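Local coordinates for protein glycosyltransferase (PDB 2IUY) that probably transfers a sugar from a nucleotide donor in avilamycin A biosynthesis, as a retaining GT-B glycosyltransferase of family GT4 that binds UDP, at residues A150-A155 with E223-L228; F164-G169 with A230-V235; Q33-N38 with P144-P149. All coordinates share one frame; numbering follows the deposited sequence.

Contact 1. Residues A150-A155 with E223-L228; sequences ARYRSA and ERRLDL
Three charged side chains make a salt-bridge network between the loop 150-155 and helix 222-231. R153 leans over the helix. Its CG is anti to the carbonyl carbon and its chain bends at chi2 (-73°), which brings the guanidinium between E223 and D227, one helical turn apart. NH2 donates to E223 OE1 at 2.6 Å in a nearly straight bond, and NE donates to D227 OD1 at 3.0 Å. Both oxygens lie close to the guanidinium plane but are met from above their own carboxylate planes. A weak bond from R153 NH2 to D227 OD1 adds to the grip.

Van der Waals packing lies beneath. L226 CD1 sits over one guanidinium face, 3.5 Å from R153 NH1. The other methyl, L226 CD2, makes an apolar contact with the Y152 ring at CD1, 3.8 Å away, and touches the backbone R151 O at 3.4 Å. R225 NH1 comes to the edge of the same ring.

One water joins the backbones. It accepts from R153 N and donates to L226 O at 2.8 Å.

Y152 OH hydrogen-bonds to E260, and R225 forms a salt bridge with it. R225 and E260 bind UDP in a structure of this protein. The two carboxylates thus fix the direction and rotation of the R153 guanidinium and probably keep its charge well compensated, while L226 and Y152 pack beside residues of the nucleotide site.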
ATOM      1  N   ALA A 150      11.656   6.750  -8.045  1.00 12.01           N
ATOM      2  CA  ALA A 150      11.410   7.642  -9.201  1.00 12.50           C
ATOM      3  C   ALA A 150      10.002   8.197  -9.182  1.00 12.76           C
ATOM      4  O   ALA A 150       9.742   9.228  -9.755  1.00 14.25           O
ATOM      5  CB  ALA A 150      11.692   6.924 -10.574  1.00 12.53           C
ATOM      6  N   ARG A 151       9.075   7.510  -8.537  1.00 13.37           N
ATOM      7  CA  ARG A 151       7.688   7.976  -8.482  1.00 13.12           C
ATOM      8  C   ARG A 151       7.474   9.000  -7.371  1.00 12.73           C
ATOM      9  O   ARG A 151       6.381   9.570  -7.275  1.00 12.81           O
ATOM     10  CB  ARG A 151       6.709   6.805  -8.295  1.00 13.12           C
ATOM     11  CG  ARG A 151       6.500   5.962  -9.555  1.00 14.90           C
ATOM     12  CD  ARG A 151       5.154   5.220  -9.593  1.00 15.48           C
ATOM     13  NE  ARG A 151       5.090   4.343 -10.776  1.00 19.73           N
ATOM     14  CZ  ARG A 151       4.549   4.628 -11.972  1.00 20.10           C
ATOM     15  NH1 ARG A 151       3.974   5.797 -12.219  1.00 20.29           N
ATOM     16  NH2 ARG A 151       4.599   3.719 -12.954  1.00 18.18           N
ATOM     17  N   TYR A 152       8.485   9.185  -6.519  1.00 11.14           N
ATOM     18  CA  TYR A 152       8.368  10.053  -5.343  1.00 12.23           C
ATOM     19  C   TYR A 152       9.378  11.186  -5.397  1.00 12.97           C
ATOM     20  O   TYR A 152      10.333  11.167  -6.209  1.00 11.12           O
ATOM     21  CB  TYR A 152       8.446   9.249  -4.017  1.00 12.22           C
ATOM     22  CG  TYR A 152       7.305   8.240  -3.990  1.00 12.18           C
ATOM     23  CD1 TYR A 152       6.037   8.574  -3.473  1.00 13.48           C
ATOM     24  CD2 TYR A 152       7.467   6.987  -4.586  1.00 11.62           C
ATOM     25  CE1 TYR A 152       4.979   7.650  -3.532  1.00 13.22           C
ATOM     26  CE2 TYR A 152       6.425   6.083  -4.648  1.00 13.86           C
ATOM     27  CZ  TYR A 152       5.207   6.412  -4.125  1.00 13.38           C
ATOM     28  OH  TYR A 152       4.231   5.454  -4.229  1.00 18.88           O
ATOM     29  N   ARG A 153       9.154  12.174  -4.534  1.00 13.70           N
ATOM     30  CA  ARG A 153      10.073  13.283  -4.433  1.00 13.88           C
ATOM     31  C   ARG A 153      11.396  12.805  -3.841  1.00 13.35           C
ATOM     32  O   ARG A 153      11.440  12.000  -2.887  1.00 14.01           O
ATOM     33  CB  ARG A 153       9.492  14.431  -3.608  1.00 14.32           C
ATOM     34  CG  ARG A 153       8.239  15.060  -4.142  1.00 14.97           C
ATOM     35  CD  ARG A 153       8.451  15.937  -5.381  1.00 19.86           C
ATOM     36  NE  ARG A 153       7.157  16.454  -5.836  1.00 17.15           N
ATOM     37  CZ  ARG A 153       6.579  16.165  -7.000  1.00 21.83           C
ATOM     38  NH1 ARG A 153       7.198  15.399  -7.901  1.00 22.19           N
ATOM     39  NH2 ARG A 153       5.386  16.698  -7.296  1.00 23.23           N
ATOM     40  N   SER A 154      12.458  13.354  -4.401  1.00 12.01           N
ATOM     41  CA  SER A 154      13.797  12.982  -4.096  1.00 11.45           C
ATOM     42  C   SER A 154      14.448  14.049  -3.247  1.00 11.04           C
ATOM     43  O   SER A 154      13.910  15.150  -3.077  1.00 12.34           O
ATOM     44  CB  SER A 154      14.562  12.809  -5.410  1.00 11.97           C
ATOM     45  OG  SER A 154      14.785  14.085  -5.985  1.00 10.19           O
ATOM     46  N   ALA A 155      15.625  13.744  -2.716  1.00 11.53           N
ATOM     47  CA  ALA A 155      16.413  14.738  -1.966  1.00 11.66           C
ATOM     48  C   ALA A 155      16.722  15.976  -2.842  1.00 11.39           C
ATOM     49  O   ALA A 155      16.635  17.120  -2.370  1.00 11.09           O
ATOM     50  CB  ALA A 155      17.687  14.113  -1.423  1.00 10.92           C
ATOM     51  N   GLU A 223       0.180  15.222  -8.285  1.00 18.84           N
ATOM     52  CA  GLU A 223       1.296  15.996  -7.794  1.00 19.44           C
ATOM     53  C   GLU A 223       1.154  16.546  -6.367  1.00 18.47           C
ATOM     54  O   GLU A 223       2.145  16.668  -5.666  1.00 17.14           O
ATOM     55  CB  GLU A 223       1.630  17.121  -8.775  1.00 21.04           C
ATOM     56  CG  GLU A 223       2.042  16.625 -10.178  1.00 24.14           C
ATOM     57  CD  GLU A 223       3.331  15.818 -10.143  1.00 29.93           C
ATOM     58  OE1 GLU A 223       4.352  16.327  -9.600  1.00 31.59           O
ATOM     59  OE2 GLU A 223       3.306  14.665 -10.636  1.00 30.59           O
ATOM     60  N   ARG A 224      -0.053  16.892  -5.924  1.00 18.21           N
ATOM     61  CA  ARG A 224      -0.201  17.389  -4.543  1.00 16.85           C
ATOM     62  C   ARG A 224       0.099  16.286  -3.527  1.00 15.18           C
ATOM     63  O   ARG A 224       0.778  16.497  -2.550  1.00 16.68           O
ATOM     64  CB  ARG A 224      -1.571  18.076  -4.272  1.00 17.72           C
ATOM     65  CG  ARG A 224      -1.730  18.402  -2.759  1.00 19.36           C
ATOM     66  CD  ARG A 224      -2.288  19.750  -2.318  1.00 23.40           C
ATOM     67  NE  ARG A 224      -3.711  19.655  -2.326  1.00 18.84           N
ATOM     68  CZ  ARG A 224      -4.567  20.006  -1.383  1.00 16.97           C
ATOM     69  NH1 ARG A 224      -4.238  20.610  -0.239  1.00 17.52           N
ATOM     70  NH2 ARG A 224      -5.829  19.775  -1.667  1.00 16.20           N
ATOM     71  N   ARG A 225      -0.408  15.102  -3.784  1.00 15.09           N
ATOM     72  CA  ARG A 225      -0.137  13.921  -2.995  1.00 14.93           C
ATOM     73  C   ARG A 225       1.363  13.696  -2.656  1.00 15.10           C
ATOM     74  O   ARG A 225       1.743  13.434  -1.503  1.00 12.61           O
ATOM     75  CB  ARG A 225      -0.675  12.741  -3.765  1.00 13.83           C
ATOM     76  CG  ARG A 225      -0.829  11.511  -2.940  1.00 15.85           C
ATOM     77  CD  ARG A 225      -0.890  10.271  -3.818  1.00 16.85           C
ATOM     78  NE  ARG A 225      -0.959   9.135  -2.927  1.00 20.81           N
ATOM     79  CZ  ARG A 225      -0.038   8.179  -2.843  1.00 20.29           C
ATOM     80  NH1 ARG A 225       1.019   8.157  -3.652  1.00 14.61           N
ATOM     81  NH2 ARG A 225      -0.219   7.233  -1.945  1.00 21.13           N
ATOM     82  N   LEU A 226       2.193  13.817  -3.695  1.00 15.70           N
ATOM     83  CA  LEU A 226       3.632  13.674  -3.612  1.00 14.65           C
ATOM     84  C   LEU A 226       4.298  14.751  -2.801  1.00 14.74           C
ATOM     85  O   LEU A 226       5.161  14.454  -1.979  1.00 13.36           O
ATOM     86  CB  LEU A 226       4.203  13.726  -5.013  1.00 14.98           C
ATOM     87  CG  LEU A 226       3.846  12.641  -5.999  1.00 15.25           C
ATOM     88  CD1 LEU A 226       4.784  12.898  -7.193  1.00 16.39           C
ATOM     89  CD2 LEU A 226       3.989  11.187  -5.389  1.00 13.32           C
ATOM     90  N   ASP A 227       3.907  16.006  -3.043  1.00 14.81           N
ATOM     91  CA  ASP A 227       4.419  17.122  -2.251  1.00 16.10           C
ATOM     92  C   ASP A 227       4.035  16.987  -0.773  1.00 14.89           C
ATOM     93  O   ASP A 227       4.869  17.224   0.099  1.00 16.03           O
ATOM     94  CB  ASP A 227       3.892  18.460  -2.778  1.00 17.41           C
ATOM     95  CG  ASP A 227       4.431  18.809  -4.169  1.00 22.04           C
ATOM     96  OD1 ASP A 227       5.638  18.584  -4.407  1.00 28.09           O
ATOM     97  OD2 ASP A 227       3.650  19.335  -5.006  1.00 25.94           O
ATOM     98  N   LEU A 228       2.787  16.610  -0.488  1.00 13.93           N
ATOM     99  CA  LEU A 228       2.338  16.415   0.913  1.00 13.75           C
ATOM    100  C   LEU A 228       3.183  15.359   1.622  1.00 13.35           C
ATOM    101  O   LEU A 228       3.655  15.551   2.743  1.00 13.24           O
ATOM    102  CB  LEU A 228       0.842  16.037   0.937  1.00 13.65           C
ATOM    103  CG  LEU A 228      -0.178  17.153   0.652  1.00 12.84           C
ATOM    104  CD1 LEU A 228      -1.607  16.559   0.622  1.00 12.24           C
ATOM    105  CD2 LEU A 228      -0.082  18.257   1.697  1.00  9.75           C
TER
HETATM  106  O   HOH W   1       6.701  12.270  -2.632  1.00  7.68           O

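Contact 2. Residues F164-G169 with A230-V235; sequences FLLFMG and ASAHAV
Two neighbouring parallel strands, 165-168 and 234-237, meet here in the Rossmann-like C-terminal half of the GT-B fold. Helix 222-231 leads through a short turn into the second strand. F164 comes just before its strand. Its CG takes the crowded position between backbone N and carbonyl carbon (chi1 70°), which turns the ring toward the helix end. One ring face receives A232 CA in a CH-pi contact, 4.1 Å from the centroid. S231 OG lies at the ring edge, 3.3 Å from F164 CZ, and is bonded to D227 O. F164 O accepts from H233 N at 2.8 Å, nearly along the C=O axis.

L165 puts its CD2 against A234 CB at 4.0 Å, on the same face of the sheet. CD2 also touches H233 CD2; the L165 and H233 side chains run alongside each other in one direction.

L166 pairs with V235 on the other face. Its N makes a weak bond to A234 O. CG is anti to the backbone N (chi1 174°), and CD2 meets V235 CG2 at 3.8 Å. L166 CB rests on A232 CB, so this methyl is shared with the F164 ring.

M168 and V235 both touch V257, a residue seen to bind UDP. Where the two strands run on together, V235 CA makes a CA-H...O contact with L166 O at 3.3 Å.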
ATOM      1  N   PHE A 164       3.341  20.740   9.550  1.00 15.65           N
ATOM      2  CA  PHE A 164       2.124  19.922   9.704  1.00 14.50           C
ATOM      3  C   PHE A 164       2.472  18.421   9.804  1.00 13.34           C
ATOM      4  O   PHE A 164       3.447  17.973   9.179  1.00 12.02           O
ATOM      5  CB  PHE A 164       1.102  20.229   8.596  1.00 14.69           C
ATOM      6  CG  PHE A 164       1.504  19.735   7.190  1.00 17.51           C
ATOM      7  CD1 PHE A 164       1.261  18.404   6.781  1.00 16.33           C
ATOM      8  CD2 PHE A 164       2.104  20.608   6.278  1.00 20.54           C
ATOM      9  CE1 PHE A 164       1.614  17.966   5.513  1.00 19.39           C
ATOM     10  CE2 PHE A 164       2.477  20.167   5.018  1.00 19.40           C
ATOM     11  CZ  PHE A 164       2.243  18.842   4.634  1.00 19.55           C
ATOM     12  N   LEU A 165       1.696  17.672  10.602  1.00 12.11           N
ATOM     13  CA  LEU A 165       1.705  16.178  10.566  1.00 10.87           C
ATOM     14  C   LEU A 165       0.711  15.723   9.479  1.00 10.20           C
ATOM     15  O   LEU A 165      -0.078  16.539   9.004  1.00 10.65           O
ATOM     16  CB  LEU A 165       1.386  15.574  11.921  1.00  9.06           C
ATOM     17  CG  LEU A 165       2.270  16.046  13.102  1.00  9.52           C
ATOM     18  CD1 LEU A 165       1.952  15.321  14.453  1.00  6.07           C
ATOM     19  CD2 LEU A 165       3.757  15.932  12.765  1.00  8.37           C
ATOM     20  N   LEU A 166       0.792  14.483   9.023  1.00  8.85           N
ATOM     21  CA  LEU A 166       0.019  14.112   7.839  1.00  9.02           C
ATOM     22  C   LEU A 166      -0.624  12.762   8.026  1.00  8.62           C
ATOM     23  O   LEU A 166       0.063  11.801   8.368  1.00  7.57           O
ATOM     24  CB  LEU A 166       0.870  14.073   6.567  1.00  9.02           C
ATOM     25  CG  LEU A 166       0.163  13.559   5.298  1.00  9.35           C
ATOM     26  CD1 LEU A 166      -0.899  14.535   4.780  1.00  9.11           C
ATOM     27  CD2 LEU A 166       1.194  13.296   4.174  1.00  9.06           C
ATOM     28  N   PHE A 167      -1.945  12.706   7.803  1.00  6.96           N
ATOM     29  CA  PHE A 167      -2.623  11.445   7.774  1.00  8.59           C
ATOM     30  C   PHE A 167      -3.093  11.248   6.332  1.00  9.31           C
ATOM     31  O   PHE A 167      -3.734  12.122   5.777  1.00  7.35           O
ATOM     32  CB  PHE A 167      -3.801  11.425   8.776  1.00  7.83           C
ATOM     33  CG  PHE A 167      -4.667  10.219   8.652  1.00  9.47           C
ATOM     34  CD1 PHE A 167      -4.499   9.127   9.517  1.00 11.03           C
ATOM     35  CD2 PHE A 167      -5.671  10.158   7.657  1.00 10.89           C
ATOM     36  CE1 PHE A 167      -5.325   7.966   9.375  1.00  9.42           C
ATOM     37  CE2 PHE A 167      -6.482   9.020   7.521  1.00 11.32           C
ATOM     38  CZ  PHE A 167      -6.294   7.926   8.403  1.00  8.65           C
HETATM   39  N   MSE A 168      -2.764  10.103   5.742  1.00 10.52           N
HETATM   40  CA  MSE A 168      -3.095   9.862   4.358  1.00 14.07           C
HETATM   41  C   MSE A 168      -3.713   8.485   4.172  1.00 13.95           C
HETATM   42  O   MSE A 168      -3.011   7.454   4.207  1.00 15.13           O
HETATM   43  CB  MSE A 168      -1.859  10.069   3.446  1.00 12.91           C
HETATM   44  CG  MSE A 168      -2.236   9.858   1.998  1.00 17.41           C
HETATM   45 SE   MSE A 168      -0.831  10.329   0.809  1.00 24.84          SE
HETATM   46  CE  MSE A 168      -1.114  12.258   0.818  1.00 16.51           C
ATOM     47  N   GLY A 169      -5.030   8.465   4.021  1.00 13.81           N
ATOM     48  CA  GLY A 169      -5.786   7.250   3.786  1.00 14.06           C
ATOM     49  C   GLY A 169      -7.280   7.535   3.954  1.00 14.00           C
ATOM     50  O   GLY A 169      -7.698   8.688   4.082  1.00 12.47           O
ATOM     51  N   ALA A 230       6.214  14.411   1.015  1.00 12.54           N
ATOM     52  CA  ALA A 230       7.574  14.947   1.159  1.00 11.69           C
ATOM     53  C   ALA A 230       7.679  16.139   2.172  1.00 11.17           C
ATOM     54  O   ALA A 230       8.658  16.287   2.882  1.00 11.10           O
ATOM     55  CB  ALA A 230       8.051  15.426  -0.237  1.00 11.11           C
ATOM     56  N   SER A 231       6.688  17.015   2.163  1.00 10.45           N
ATOM     57  CA  SER A 231       6.742  18.251   2.928  1.00 11.18           C
ATOM     58  C   SER A 231       6.305  18.018   4.387  1.00 11.26           C
ATOM     59  O   SER A 231       6.652  18.798   5.292  1.00 10.85           O
ATOM     60  CB  SER A 231       5.871  19.318   2.236  1.00 11.67           C
ATOM     61  OG  SER A 231       4.505  18.942   2.199  1.00 14.66           O
ATOM     62  N   ALA A 232       5.593  16.921   4.655  1.00 10.35           N
ATOM     63  CA  ALA A 232       5.077  16.745   6.015  1.00 11.23           C
ATOM     64  C   ALA A 232       6.197  16.628   7.036  1.00 11.30           C
ATOM     65  O   ALA A 232       7.204  15.990   6.779  1.00 11.41           O
ATOM     66  CB  ALA A 232       4.133  15.528   6.099  1.00 10.26           C
ATOM     67  N   HIS A 233       5.988  17.155   8.241  1.00 11.69           N
ATOM     68  CA  HIS A 233       6.915  16.873   9.333  1.00 11.43           C
ATOM     69  C   HIS A 233       7.005  15.347   9.647  1.00 11.01           C
ATOM     70  O   HIS A 233       8.090  14.778   9.858  1.00 10.06           O
ATOM     71  CB  HIS A 233       6.538  17.726  10.562  1.00 12.97           C
ATOM     72  CG  HIS A 233       7.501  17.596  11.701  1.00 17.50           C
ATOM     73  ND1 HIS A 233       8.532  18.485  11.904  1.00 25.83           N
ATOM     74  CD2 HIS A 233       7.624  16.656  12.669  1.00 23.27           C
ATOM     75  CE1 HIS A 233       9.247  18.105  12.951  1.00 26.17           C
ATOM     76  NE2 HIS A 233       8.723  16.992  13.431  1.00 24.61           N
ATOM     77  N   ALA A 234       5.855  14.671   9.676  1.00  9.78           N
ATOM     78  CA  ALA A 234       5.834  13.240   9.911  1.00  9.87           C
ATOM     79  C   ALA A 234       4.518  12.751   9.394  1.00  9.38           C
ATOM     80  O   ALA A 234       3.590  13.530   9.263  1.00  9.17           O
ATOM     81  CB  ALA A 234       5.995  12.863  11.442  1.00  9.49           C
ATOM     82  N   VAL A 235       4.464  11.455   9.090  1.00  9.40           N
ATOM     83  CA  VAL A 235       3.213  10.801   8.698  1.00  8.73           C
ATOM     84  C   VAL A 235       2.772   9.946   9.876  1.00  8.26           C
ATOM     85  O   VAL A 235       3.596   9.369  10.560  1.00  9.09           O
ATOM     86  CB  VAL A 235       3.408   9.964   7.386  1.00  9.16           C
ATOM     87  CG1 VAL A 235       2.305   8.904   7.220  1.00  7.07           C
ATOM     88  CG2 VAL A 235       3.463  10.925   6.160  1.00  8.87           C
TER

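Contact 3. Residues Q33-N38 with P144-P149; sequences QWVVAN and PIPVDP
N38 does the polar work between helix 31-45, in the N-terminal half of the GT-B fold, and the irregular segment 144-149. Its CG is anti to the carbonyl carbon, beside the backbone N (chi1 -77°), and its CB faces the segment. The amide oxygen OD1 accepts from D148 N at 2.8 Å, with an N-H...O angle of 162°. The donor stands well above the carbonyl plane, not on a lone pair. The same OD1 is 3.4 Å from D148 CB, the root of that side chain.

A water links the other end of the amide to the segment. It donates to P146 O at 2.9 Å and accepts a weak bond from N38 ND2. That nitrogen also makes a weak bond to Y152 OH.

D148 has CG anti to its backbone N. This leads the carboxylate away from N38, with its plane 78° from the amide plane. OD1 of D148 takes the backbone N of A150. OD2 lies near the like-charged D41, but R151 pairs with D41 and probably offsets much of the repulsion.

V35 supplies the apolar half. CG2 meets I145 CG2 at 3.8 Å, and CG1 meets P146 CD at 4.0 Å. Both pairs cross at about a right angle.

The contact flanks the nucleotide site: I145 touches T256 and V147 lies close to E260, both seen to bind UDP. Segment 144-149 runs between helix 31-45 and three others: I145 meets helix 256-263, P146 rests on I324 of helix 321-336, and P149 reaches V316 of helix 308-319.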
ATOM      1  N   GLN A  33      -3.449  -0.163  -6.082  1.00  8.65           N
ATOM      2  CA  GLN A  33      -3.118   0.340  -7.407  1.00  8.23           C
ATOM      3  C   GLN A  33      -1.725   0.963  -7.406  1.00  8.76           C
ATOM      4  O   GLN A  33      -0.992   0.819  -8.364  1.00  9.23           O
ATOM      5  CB  GLN A  33      -4.180   1.342  -7.864  1.00  6.85           C
ATOM      6  CG  GLN A  33      -5.556   0.736  -8.024  1.00  7.23           C
ATOM      7  CD  GLN A  33      -6.486   0.941  -6.795  1.00  8.87           C
ATOM      8  OE1 GLN A  33      -6.033   1.157  -5.661  1.00  7.29           O
ATOM      9  NE2 GLN A  33      -7.776   0.869  -7.033  1.00  9.07           N
ATOM     10  N   TRP A  34      -1.370   1.641  -6.319  1.00  9.23           N
ATOM     11  CA  TRP A  34      -0.014   2.113  -6.097  1.00 10.14           C
ATOM     12  C   TRP A  34       0.961   0.923  -5.952  1.00  9.90           C
ATOM     13  O   TRP A  34       2.030   0.919  -6.540  1.00  9.96           O
ATOM     14  CB  TRP A  34       0.072   3.071  -4.872  1.00 12.21           C
ATOM     15  CG  TRP A  34      -0.250   4.497  -5.312  1.00 12.86           C
ATOM     16  CD1 TRP A  34      -1.349   5.242  -4.986  1.00 13.51           C
ATOM     17  CD2 TRP A  34       0.516   5.279  -6.231  1.00 14.61           C
ATOM     18  NE1 TRP A  34      -1.310   6.455  -5.660  1.00 16.39           N
ATOM     19  CE2 TRP A  34      -0.167   6.502  -6.418  1.00 15.17           C
ATOM     20  CE3 TRP A  34       1.736   5.075  -6.896  1.00 17.59           C
ATOM     21  CZ2 TRP A  34       0.341   7.520  -7.225  1.00 15.36           C
ATOM     22  CZ3 TRP A  34       2.225   6.079  -7.720  1.00 15.79           C
ATOM     23  CH2 TRP A  34       1.524   7.278  -7.883  1.00 14.65           C
ATOM     24  N   VAL A  35       0.566  -0.092  -5.206  1.00  8.90           N
ATOM     25  CA  VAL A  35       1.438  -1.287  -5.068  1.00  8.40           C
ATOM     26  C   VAL A  35       1.782  -1.841  -6.441  1.00  7.06           C
ATOM     27  O   VAL A  35       2.935  -2.128  -6.728  1.00  7.54           O
ATOM     28  CB  VAL A  35       0.817  -2.380  -4.174  1.00  7.72           C
ATOM     29  CG1 VAL A  35       1.727  -3.641  -4.124  1.00  7.11           C
ATOM     30  CG2 VAL A  35       0.563  -1.822  -2.746  1.00  9.09           C
ATOM     31  N   VAL A  36       0.774  -2.015  -7.276  1.00  7.08           N
ATOM     32  CA  VAL A  36       0.929  -2.647  -8.598  1.00  5.99           C
ATOM     33  C   VAL A  36       1.824  -1.794  -9.513  1.00  7.55           C
ATOM     34  O   VAL A  36       2.630  -2.324 -10.239  1.00  7.92           O
ATOM     35  CB  VAL A  36      -0.474  -2.902  -9.242  1.00  6.72           C
ATOM     36  CG1 VAL A  36      -0.343  -3.527 -10.621  1.00  5.29           C
ATOM     37  CG2 VAL A  36      -1.315  -3.832  -8.335  1.00  5.39           C
ATOM     38  N   ALA A  37       1.659  -0.456  -9.458  1.00  8.01           N
ATOM     39  CA  ALA A  37       2.491   0.487 -10.187  1.00  7.13           C
ATOM     40  C   ALA A  37       3.987   0.343  -9.816  1.00  7.70           C
ATOM     41  O   ALA A  37       4.835   0.270 -10.696  1.00  7.58           O
ATOM     42  CB  ALA A  37       1.986   1.936  -9.946  1.00  5.71           C
ATOM     43  N   ASN A  38       4.276   0.284  -8.523  1.00  7.25           N
ATOM     44  CA  ASN A  38       5.614   0.226  -8.011  1.00  8.98           C
ATOM     45  C   ASN A  38       6.248  -1.149  -8.301  1.00  9.72           C
ATOM     46  O   ASN A  38       7.446  -1.240  -8.692  1.00  9.24           O
ATOM     47  CB  ASN A  38       5.630   0.503  -6.472  1.00  8.25           C
ATOM     48  CG  ASN A  38       5.467   1.981  -6.144  1.00 10.11           C
ATOM     49  OD1 ASN A  38       6.265   2.831  -6.581  1.00  7.42           O
ATOM     50  ND2 ASN A  38       4.470   2.290  -5.320  1.00  7.38           N
ATOM     51  N   PRO A 144       7.270  -7.477   1.513  1.00  6.73           N
ATOM     52  CA  PRO A 144       6.561  -6.233   1.853  1.00  5.47           C
ATOM     53  C   PRO A 144       6.278  -5.378   0.630  1.00  6.03           C
ATOM     54  O   PRO A 144       6.751  -5.713  -0.498  1.00  6.03           O
ATOM     55  CB  PRO A 144       7.528  -5.566   2.857  1.00  7.38           C
ATOM     56  CG  PRO A 144       8.889  -6.028   2.427  1.00  4.51           C
ATOM     57  CD  PRO A 144       8.672  -7.465   2.005  1.00  5.68           C
ATOM     58  N   ILE A 145       5.481  -4.313   0.823  1.00  6.11           N
ATOM     59  CA  ILE A 145       5.099  -3.396  -0.264  1.00  5.31           C
ATOM     60  C   ILE A 145       6.328  -2.657  -0.807  1.00  5.32           C
ATOM     61  O   ILE A 145       7.137  -2.121  -0.027  1.00  5.51           O
ATOM     62  CB  ILE A 145       3.998  -2.415   0.166  1.00  5.26           C
ATOM     63  CG1 ILE A 145       2.671  -3.163   0.479  1.00  6.84           C
ATOM     64  CG2 ILE A 145       3.824  -1.327  -0.837  1.00  3.83           C
ATOM     65  CD1 ILE A 145       1.669  -2.263   1.218  1.00  5.71           C
ATOM     66  N   PRO A 146       6.490  -2.674  -2.151  1.00  5.27           N
ATOM     67  CA  PRO A 146       7.587  -1.999  -2.829  1.00  5.67           C
ATOM     68  C   PRO A 146       7.282  -0.527  -3.069  1.00  7.05           C
ATOM     69  O   PRO A 146       6.117  -0.115  -3.118  1.00  5.49           O
ATOM     70  CB  PRO A 146       7.639  -2.721  -4.189  1.00  5.89           C
ATOM     71  CG  PRO A 146       6.249  -3.094  -4.487  1.00  5.95           C
ATOM     72  CD  PRO A 146       5.628  -3.405  -3.104  1.00  4.27           C
ATOM     73  N   VAL A 147       8.341   0.236  -3.244  1.00  7.65           N
ATOM     74  CA  VAL A 147       8.216   1.603  -3.593  1.00  8.38           C
ATOM     75  C   VAL A 147       9.319   1.926  -4.636  1.00  8.96           C
ATOM     76  O   VAL A 147      10.471   1.530  -4.473  1.00  8.75           O
ATOM     77  CB  VAL A 147       8.220   2.465  -2.277  1.00  9.29           C
ATOM     78  CG1 VAL A 147       9.594   2.588  -1.581  1.00  7.60           C
ATOM     79  CG2 VAL A 147       7.497   3.688  -2.474  1.00 11.69           C
ATOM     80  N   ASP A 148       8.938   2.608  -5.719  1.00  8.50           N
ATOM     81  CA  ASP A 148       9.891   3.099  -6.722  1.00  8.46           C
ATOM     82  C   ASP A 148      10.203   4.568  -6.422  1.00  8.57           C
ATOM     83  O   ASP A 148       9.335   5.462  -6.623  1.00  7.72           O
ATOM     84  CB  ASP A 148       9.269   2.932  -8.118  1.00  7.08           C
ATOM     85  CG  ASP A 148      10.165   3.429  -9.257  1.00  9.47           C
ATOM     86  OD1 ASP A 148      11.341   3.821  -9.040  1.00  9.83           O
ATOM     87  OD2 ASP A 148       9.666   3.409 -10.407  1.00 10.12           O
ATOM     88  N   PRO A 149      11.443   4.836  -5.978  1.00  8.73           N
ATOM     89  CA  PRO A 149      11.814   6.199  -5.651  1.00 10.07           C
ATOM     90  C   PRO A 149      11.568   7.186  -6.780  1.00 11.32           C
ATOM     91  O   PRO A 149      11.262   8.350  -6.474  1.00 11.93           O
ATOM     92  CB  PRO A 149      13.307   6.121  -5.302  1.00 10.23           C
ATOM     93  CG  PRO A 149      13.600   4.638  -5.079  1.00  9.98           C
ATOM     94  CD  PRO A 149      12.521   3.857  -5.740  1.00  8.01           C
TER
HETATM   95  O   HOH W   2       3.443   1.110  -3.096  1.00 27.23           O

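Contact 3 is the most central, about 7 Å from the chain centre, and all its touching residues are buried. Contact 2 is also buried, but it lies about 16 Å out, within one sheet. Contact 1 is equally far out and only partly buried, and it carries charged pairs, whereas contact 3 relies on a neutral amide and contact 2 mainly on backbone bonds and apolar side chains. Contacts 1 and 2 share helix 222-231 and touch, R225 CG packing on M168 CE. Contacts 1 and 3 also touch, through Y152 on V147 and a cation-pi pair of R225 with W34. Contacts 2 and 3 stay about 8 Å apart at their nearest atoms.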